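Local coordinates for probable aspartate aminotransferase 2 (Methanococcus jannaschii, PDB 2Z61), which catalyses the pyridoxal-phosphate-dependent transfer of an amino group from alanine to 4-(hydroxymethyl)-2-furancarboxaldehyde phosphate, yielding pyruvate and the furan precursor of methanofuran, at the interface of chains A and B. Sequence-based numbering; all coordinates share one arbitrary frame. Chains: chain A/B, Probable aspartate aminotransferase 2.

Contact 1: the interface of chains A and B. Residues chain A 9, 12, 99-100, 103, 123, 125, 128-129; chain B 250-253.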
loop_
_atom_site.group_PDB
_atom_site.type_symbol
_atom_site.label_atom_id
_atom_site.label_comp_id
_atom_site.label_asym_id
_atom_site.label_seq_id
_atom_site.Cartn_x
_atom_site.Cartn_y
_atom_site.Cartn_z
ATOM N N PHE A 9 7.393 -15.797 -8.224
ATOM C CA PHE A 9 7.967 -14.673 -7.481
ATOM C C PHE A 9 9.347 -15.013 -6.915
ATOM O O PHE A 9 9.451 -15.655 -5.869
ATOM C CB PHE A 9 7.038 -14.297 -6.325
ATOM C CG PHE A 9 6.686 -12.844 -6.275
ATOM C CD1 PHE A 9 5.747 -12.317 -7.149
ATOM C CD2 PHE A 9 7.285 -12.003 -5.347
ATOM C CE1 PHE A 9 5.405 -10.970 -7.098
ATOM C CE2 PHE A 9 6.951 -10.658 -5.288
ATOM C CZ PHE A 9 6.009 -10.140 -6.166
ATOM N N PHE A 12 14.979 -12.348 -3.081
ATOM C CA PHE A 12 16.192 -11.536 -3.105
ATOM C C PHE A 12 17.345 -12.389 -2.585
ATOM O O PHE A 12 17.217 -13.043 -1.550
ATOM C CB PHE A 12 16.032 -10.301 -2.212
ATOM C CG PHE A 12 14.756 -9.533 -2.443
ATOM C CD1 PHE A 12 13.538 -10.013 -1.968
ATOM C CD2 PHE A 12 14.774 -8.316 -3.117
ATOM C CE1 PHE A 12 12.360 -9.291 -2.160
ATOM C CE2 PHE A 12 13.602 -7.587 -3.314
ATOM C CZ PHE A 12 12.394 -8.078 -2.834
ATOM N N SER A 99 6.984 2.241 -4.273
ATOM C CA SER A 99 6.774 0.864 -4.711
ATOM C C SER A 99 5.348 0.639 -5.211
ATOM O O SER A 99 5.152 0.042 -6.268
ATOM C CB SER A 99 7.084 -0.106 -3.568
ATOM O OG SER A 99 8.468 -0.077 -3.265
ATOM N N LEU A 100 4.354 1.104 -4.452
ATOM C CA LEU A 100 2.973 0.948 -4.885
ATOM C C LEU A 100 2.734 1.758 -6.149
ATOM O O LEU A 100 2.026 1.316 -7.041
ATOM C CB LEU A 100 1.983 1.409 -3.805
ATOM C CG LEU A 100 1.287 0.310 -2.997
ATOM C CD1 LEU A 100 0.121 0.917 -2.216
ATOM C CD2 LEU A 100 0.782 -0.783 -3.941
ATOM N N PHE A 103 3.954 -0.175 -9.090
ATOM C CA PHE A 103 3.051 -1.292 -9.345
ATOM C C PHE A 103 1.771 -0.847 -10.054
ATOM O O PHE A 103 1.332 -1.478 -11.009
ATOM C CB PHE A 103 2.683 -2.009 -8.050
ATOM C CG PHE A 103 1.810 -3.206 -8.272
ATOM C CD1 PHE A 103 2.355 -4.395 -8.747
ATOM C CD2 PHE A 103 0.438 -3.130 -8.070
ATOM C CE1 PHE A 103 1.540 -5.488 -9.020
ATOM C CE2 PHE A 103 -0.382 -4.221 -8.341
ATOM C CZ PHE A 103 0.170 -5.397 -8.816
ATOM N N TYR A 123 16.908 -2.698 -10.355
ATOM C CA TYR A 123 16.194 -2.937 -9.098
ATOM C C TYR A 123 15.505 -4.308 -9.181
ATOM O O TYR A 123 14.674 -4.535 -10.049
ATOM C CB TYR A 123 15.147 -1.842 -8.888
ATOM C CG TYR A 123 14.478 -1.854 -7.532
ATOM C CD1 TYR A 123 13.088 -1.784 -7.417
ATOM C CD2 TYR A 123 15.234 -1.896 -6.362
ATOM C CE1 TYR A 123 12.471 -1.756 -6.169
ATOM C CE2 TYR A 123 14.630 -1.866 -5.113
ATOM C CZ TYR A 123 13.251 -1.797 -5.025
ATOM O OH TYR A 123 12.660 -1.771 -3.782
ATOM N N CYS A 125 13.012 -5.741 -7.763
ATOM C CA CYS A 125 11.555 -5.813 -7.738
ATOM C C CYS A 125 10.888 -5.629 -9.097
ATOM O O CYS A 125 9.762 -6.090 -9.301
ATOM C CB CYS A 125 10.988 -4.790 -6.748
ATOM S SG CYS A 125 11.611 -4.986 -5.051
ATOM N N ASN A 128 9.792 -8.874 -10.744
ATOM C CA ASN A 128 8.677 -9.509 -10.051
ATOM C C ASN A 128 7.335 -8.856 -10.374
ATOM O O ASN A 128 6.330 -9.548 -10.578
ATOM C CB ASN A 128 8.926 -9.534 -8.541
ATOM C CG ASN A 128 9.954 -10.583 -8.149
ATOM O OD1 ASN A 128 9.996 -11.664 -8.744
ATOM N ND2 ASN A 128 10.775 -10.282 -7.146
ATOM N N PHE A 129 7.317 -7.526 -10.434
ATOM C CA PHE A 129 6.093 -6.807 -10.770
ATOM C C PHE A 129 5.653 -7.197 -12.182
ATOM O O PHE A 129 4.471 -7.418 -12.436
ATOM C CB PHE A 129 6.318 -5.288 -10.756
ATOM C CG PHE A 129 6.506 -4.690 -9.386
ATOM C CD1 PHE A 129 6.555 -5.488 -8.248
ATOM C CD2 PHE A 129 6.609 -3.309 -9.239
ATOM C CE1 PHE A 129 6.702 -4.917 -6.988
ATOM C CE2 PHE A 129 6.754 -2.729 -7.983
ATOM C CZ PHE A 129 6.801 -3.537 -6.854
ATOM N N ASN B 250 8.055 -6.722 -1.804
ATOM C CA ASN B 250 8.198 -6.130 -3.128
ATOM C C ASN B 250 7.326 -4.899 -3.358
ATOM O O ASN B 250 7.827 -3.846 -3.760
ATOM C CB ASN B 250 7.892 -7.177 -4.213
ATOM C CG ASN B 250 9.055 -8.136 -4.452
ATOM O OD1 ASN B 250 9.899 -7.903 -5.321
ATOM N ND2 ASN B 250 9.108 -9.214 -3.675
ATOM N N LEU B 251 6.032 -5.035 -3.081
ATOM C CA LEU B 251 5.059 -3.972 -3.317
ATOM C C LEU B 251 4.902 -2.845 -2.302
ATOM O O LEU B 251 4.455 -1.755 -2.666
ATOM C CB LEU B 251 3.672 -4.589 -3.537
ATOM C CG LEU B 251 3.421 -5.498 -4.744
ATOM C CD1 LEU B 251 3.716 -4.729 -6.002
ATOM C CD2 LEU B 251 4.283 -6.747 -4.676
ATOM N N PHE B 252 5.260 -3.077 -1.043
ATOM C CA PHE B 252 5.049 -2.045 -0.035
ATOM C C PHE B 252 6.206 -1.824 0.948
ATOM O O PHE B 252 6.367 -0.727 1.488
ATOM C CB PHE B 252 3.766 -2.393 0.735
ATOM C CG PHE B 252 3.165 -1.237 1.468
ATOM C CD1 PHE B 252 2.743 -0.107 0.779
ATOM C CD2 PHE B 252 3.044 -1.264 2.848
ATOM C CE1 PHE B 252 2.216 0.979 1.458
ATOM C CE2 PHE B 252 2.516 -0.176 3.539
ATOM C CZ PHE B 252 2.104 0.946 2.845
ATOM N N ILE B 253 7.002 -2.866 1.169
ATOM C CA ILE B 253 8.137 -2.835 2.092
ATOM C C ILE B 253 7.678 -3.042 3.543
ATOM O O ILE B 253 8.032 -4.040 4.162
ATOM C CB ILE B 253 8.933 -1.514 2.005
ATOM C CG1 ILE B 253 9.281 -1.190 0.544
ATOM C CG2 ILE B 253 10.207 -1.636 2.832
ATOM C CD1 ILE B 253 10.197 -2.185 -0.118
HETATM O O HOH W 1 10.056 -2.197 -4.287
#

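Contact 2: the interface of chains A and B. Residues chain A 48, 51-52, 55, 229; chain B 51-52, 55-56, 258.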
loop_
_atom_site.group_PDB
_atom_site.type_symbol
_atom_site.label_atom_id
_atom_site.label_comp_id
_atom_site.label_asym_id
_atom_site.label_seq_id
_atom_site.Cartn_x
_atom_site.Cartn_y
_atom_site.Cartn_z
ATOM N N VAL A 48 9.188 16.628 10.620
ATOM C CA VAL A 48 8.812 15.924 11.844
ATOM C C VAL A 48 7.824 16.755 12.673
ATOM O O VAL A 48 6.791 16.237 13.124
ATOM C CB VAL A 48 10.061 15.607 12.720
ATOM C CG1 VAL A 48 9.632 15.186 14.135
ATOM C CG2 VAL A 48 10.883 14.498 12.074
ATOM N N GLY A 51 4.378 16.843 11.358
ATOM C CA GLY A 51 3.703 15.582 11.587
ATOM C C GLY A 51 3.140 15.573 13.001
ATOM O O GLY A 51 2.029 15.106 13.242
ATOM N N ILE A 52 3.917 16.095 13.946
ATOM C CA ILE A 52 3.485 16.163 15.336
ATOM C C ILE A 52 2.264 17.073 15.453
ATOM O O ILE A 52 1.270 16.722 16.089
ATOM C CB ILE A 52 4.627 16.684 16.232
ATOM C CG1 ILE A 52 5.663 15.566 16.423
ATOM C CG2 ILE A 52 4.068 17.178 17.569
ATOM C CD1 ILE A 52 6.988 16.020 17.006
ATOM N N LEU A 55 -1.035 15.486 14.117
ATOM C CA LEU A 55 -1.627 14.552 15.066
ATOM C C LEU A 55 -2.421 15.271 16.158
ATOM O O LEU A 55 -3.512 14.839 16.534
ATOM C CB LEU A 55 -0.536 13.689 15.702
ATOM C CG LEU A 55 -0.018 12.532 14.846
ATOM C CD1 LEU A 55 1.160 11.859 15.533
ATOM C CD2 LEU A 55 -1.148 11.534 14.632
ATOM N N TRP A 229 7.565 6.734 6.396
ATOM C CA TRP A 229 6.327 7.499 6.283
ATOM C C TRP A 229 5.443 7.017 5.127
ATOM O O TRP A 229 4.279 7.420 5.013
ATOM C CB TRP A 229 6.633 8.994 6.106
ATOM C CG TRP A 229 7.405 9.634 7.243
ATOM C CD1 TRP A 229 8.680 9.336 7.641
ATOM C CD2 TRP A 229 6.992 10.758 8.043
ATOM N NE1 TRP A 229 9.094 10.214 8.616
ATOM C CE2 TRP A 229 8.080 11.095 8.884
ATOM C CE3 TRP A 229 5.809 11.513 8.125
ATOM C CZ2 TRP A 229 8.025 12.163 9.800
ATOM C CZ3 TRP A 229 5.753 12.578 9.038
ATOM C CH2 TRP A 229 6.860 12.891 9.861
ATOM N N GLY B 51 2.064 8.185 18.989
ATOM C CA GLY B 51 2.504 8.534 17.654
ATOM C C GLY B 51 3.384 9.774 17.732
ATOM O O GLY B 51 4.401 9.877 17.051
ATOM N N ILE B 52 2.986 10.724 18.573
ATOM C CA ILE B 52 3.751 11.951 18.753
ATOM C C ILE B 52 5.123 11.622 19.342
ATOM O O ILE B 52 6.150 12.104 18.862
ATOM C CB ILE B 52 2.996 12.929 19.675
ATOM C CG1 ILE B 52 1.833 13.559 18.892
ATOM C CG2 ILE B 52 3.954 13.989 20.222
ATOM C CD1 ILE B 52 0.814 14.289 19.744
ATOM N N LEU B 55 7.598 10.012 16.799
ATOM C CA LEU B 55 8.203 10.996 15.912
ATOM C C LEU B 55 9.370 11.727 16.578
ATOM O O LEU B 55 10.409 11.957 15.956
ATOM C CB LEU B 55 7.151 12.009 15.457
ATOM C CG LEU B 55 6.214 11.540 14.342
ATOM C CD1 LEU B 55 5.130 12.578 14.097
ATOM C CD2 LEU B 55 7.030 11.317 13.075
ATOM N N LYS B 56 9.193 12.086 17.847
ATOM C CA LYS B 56 10.224 12.790 18.591
ATOM C C LYS B 56 11.448 11.903 18.796
ATOM O O LYS B 56 12.553 12.396 19.000
ATOM C CB LYS B 56 9.673 13.249 19.946
ATOM C CG LYS B 56 8.483 14.201 19.830
ATOM C CD LYS B 56 7.776 14.394 21.163
ATOM C CE LYS B 56 8.562 15.300 22.086
ATOM N NZ LYS B 56 7.891 15.450 23.403
ATOM N N ILE B 258 5.347 5.020 12.111
ATOM C CA ILE B 258 4.701 5.717 13.213
ATOM C C ILE B 258 3.435 5.007 13.676
ATOM O O ILE B 258 3.172 4.928 14.870
ATOM C CB ILE B 258 4.350 7.168 12.816
ATOM C CG1 ILE B 258 5.639 7.957 12.589
ATOM C CG2 ILE B 258 3.532 7.836 13.903
ATOM C CD1 ILE B 258 5.411 9.273 11.883
#

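Contact 1: the interface of chains A and B
A knob-in-pocket patch of the homodimer interface, partly polar and partly apolar, joins the two subunits here: the C-terminal end of one helix of chain B plugs into an aromatic-lined recess of chain A. B:Asn250 and B:Leu251 carry most of what chain B buries here, pointing to different walls. In B:Asn250, CG lies anti to the carbonyl carbon (chi1 -79°), which sends the amide among A:Phe9, the poorly ordered A:Phe12, A:Cys125 and A:Asn128. Its OD1 accepts a hydrogen bond from ND2 of A:Asn128 at 3.1 Å. The bond is fairly straight (157° at H) and nearly in the donor amide plane, but the donor stands above the acceptor's carbonyl plane, the two amides being turned almost perpendicular. SG of A:Cys125 adds a weak bond to the same oxygen, which is likely to favour this flip of the amide. The ring of A:Phe9 meets this amide tip to tip, its plane 86° from the amide plane, with CE2 3.4 Å from CG of B:Asn250. The backbone O of B:Asn250 is reached through water 1, which lies 2.8 Å from it. The same water hydrogen-bonds to the A:Tyr123 hydroxyl OH at 2.7 Å and to OG of A:Ser99, and so ties a helix-end carbonyl to two hydroxyls of chain A. B:Leu251 turns the other way and lays CD1 against both A:Phe103 and A:Phe129; its CD2 also lies 3.8 Å from CE1 of A:Phe129. A:Phe129 slides antiparallel past the leucine, while A:Phe103, with CG anti to its backbone N, crosses it obliquely. In the fold, chain B contributes the end of helix 238-251 and the loop after it, whereas the recess is built from helices 98-109 and 125-132 of chain A, the loop residue A:Tyr123 and the N-terminal segment bearing A:Phe9.

Contact 2: the interface of chains A and B
Helix 45-56 of each subunit packs against its symmetry mate in a wholly apolar part of the dimer interface, with no N or O close enough to pair across it. The helix-to-helix contacts rest on isoleucine and leucine. A:Ile52 and B:Leu55 run antiparallel alongside each other, CG1 of A:Ile52 lying 3.8 Å from CD1 of B:Leu55. The twin pair, A:Leu55 CD1 and B:Ile52 CG1, repeats the 3.8 Å spacing. Each leucine CD1 also rests on the partner's backbone beside the small Gly51; that of A:Leu55 comes within 3.7 Å of the B:Ile52 backbone N. The two Ile52 side chains lie roughly perpendicular and meet through their CG2 methyls, 4.1 Å apart. A:Ile52 holds CG1 anti to the carbonyl carbon (chi1 -75°) and extends it (chi2 166°), so that CD1 reaches CG of B:Lys56 at 3.7 Å; here the aliphatic part of the lysine does the packing. An alanine in place of A:Ile52 would remove CG1, CG2 and CD1 and would probably loosen the packing against B:Leu55, B:Ile52 and the B:Lys56 chain at once. Contacts with the indole form a second group. The other branch of B:Leu55, CD2, meets the benzo end of A:Trp229, 3.5 Å from CZ2, the leucine standing nearly square to the tryptophan side chain. CD1 of B:Ile258 stands 4.2 Å above one face of the indole, toward its rim. B:Leu55 thus spends one methyl on the opposing helix and the other on the tryptophan, and the patch probably contributes to holding the homodimer together through close apolar packing.

Contact 1 and contact 2 belong to one two-fold symmetric dimer interface, the centres of their C-alpha atoms about 26 Å apart. They have no residue in common, but chain B connects them along a short stretch of sequence: helix 238-251 and the following loop supply contact 1, and helix 257-263, starting a few residues later, supplies B:Ile258 to contact 2. The more directional, polar pairing thus lies apart from the apolar helix pairing. Because contact 1 recurs with the chains exchanged, the helix pairing of contact 2 is accompanied by two such plugs, which would jointly fix the subunits' relative orientation.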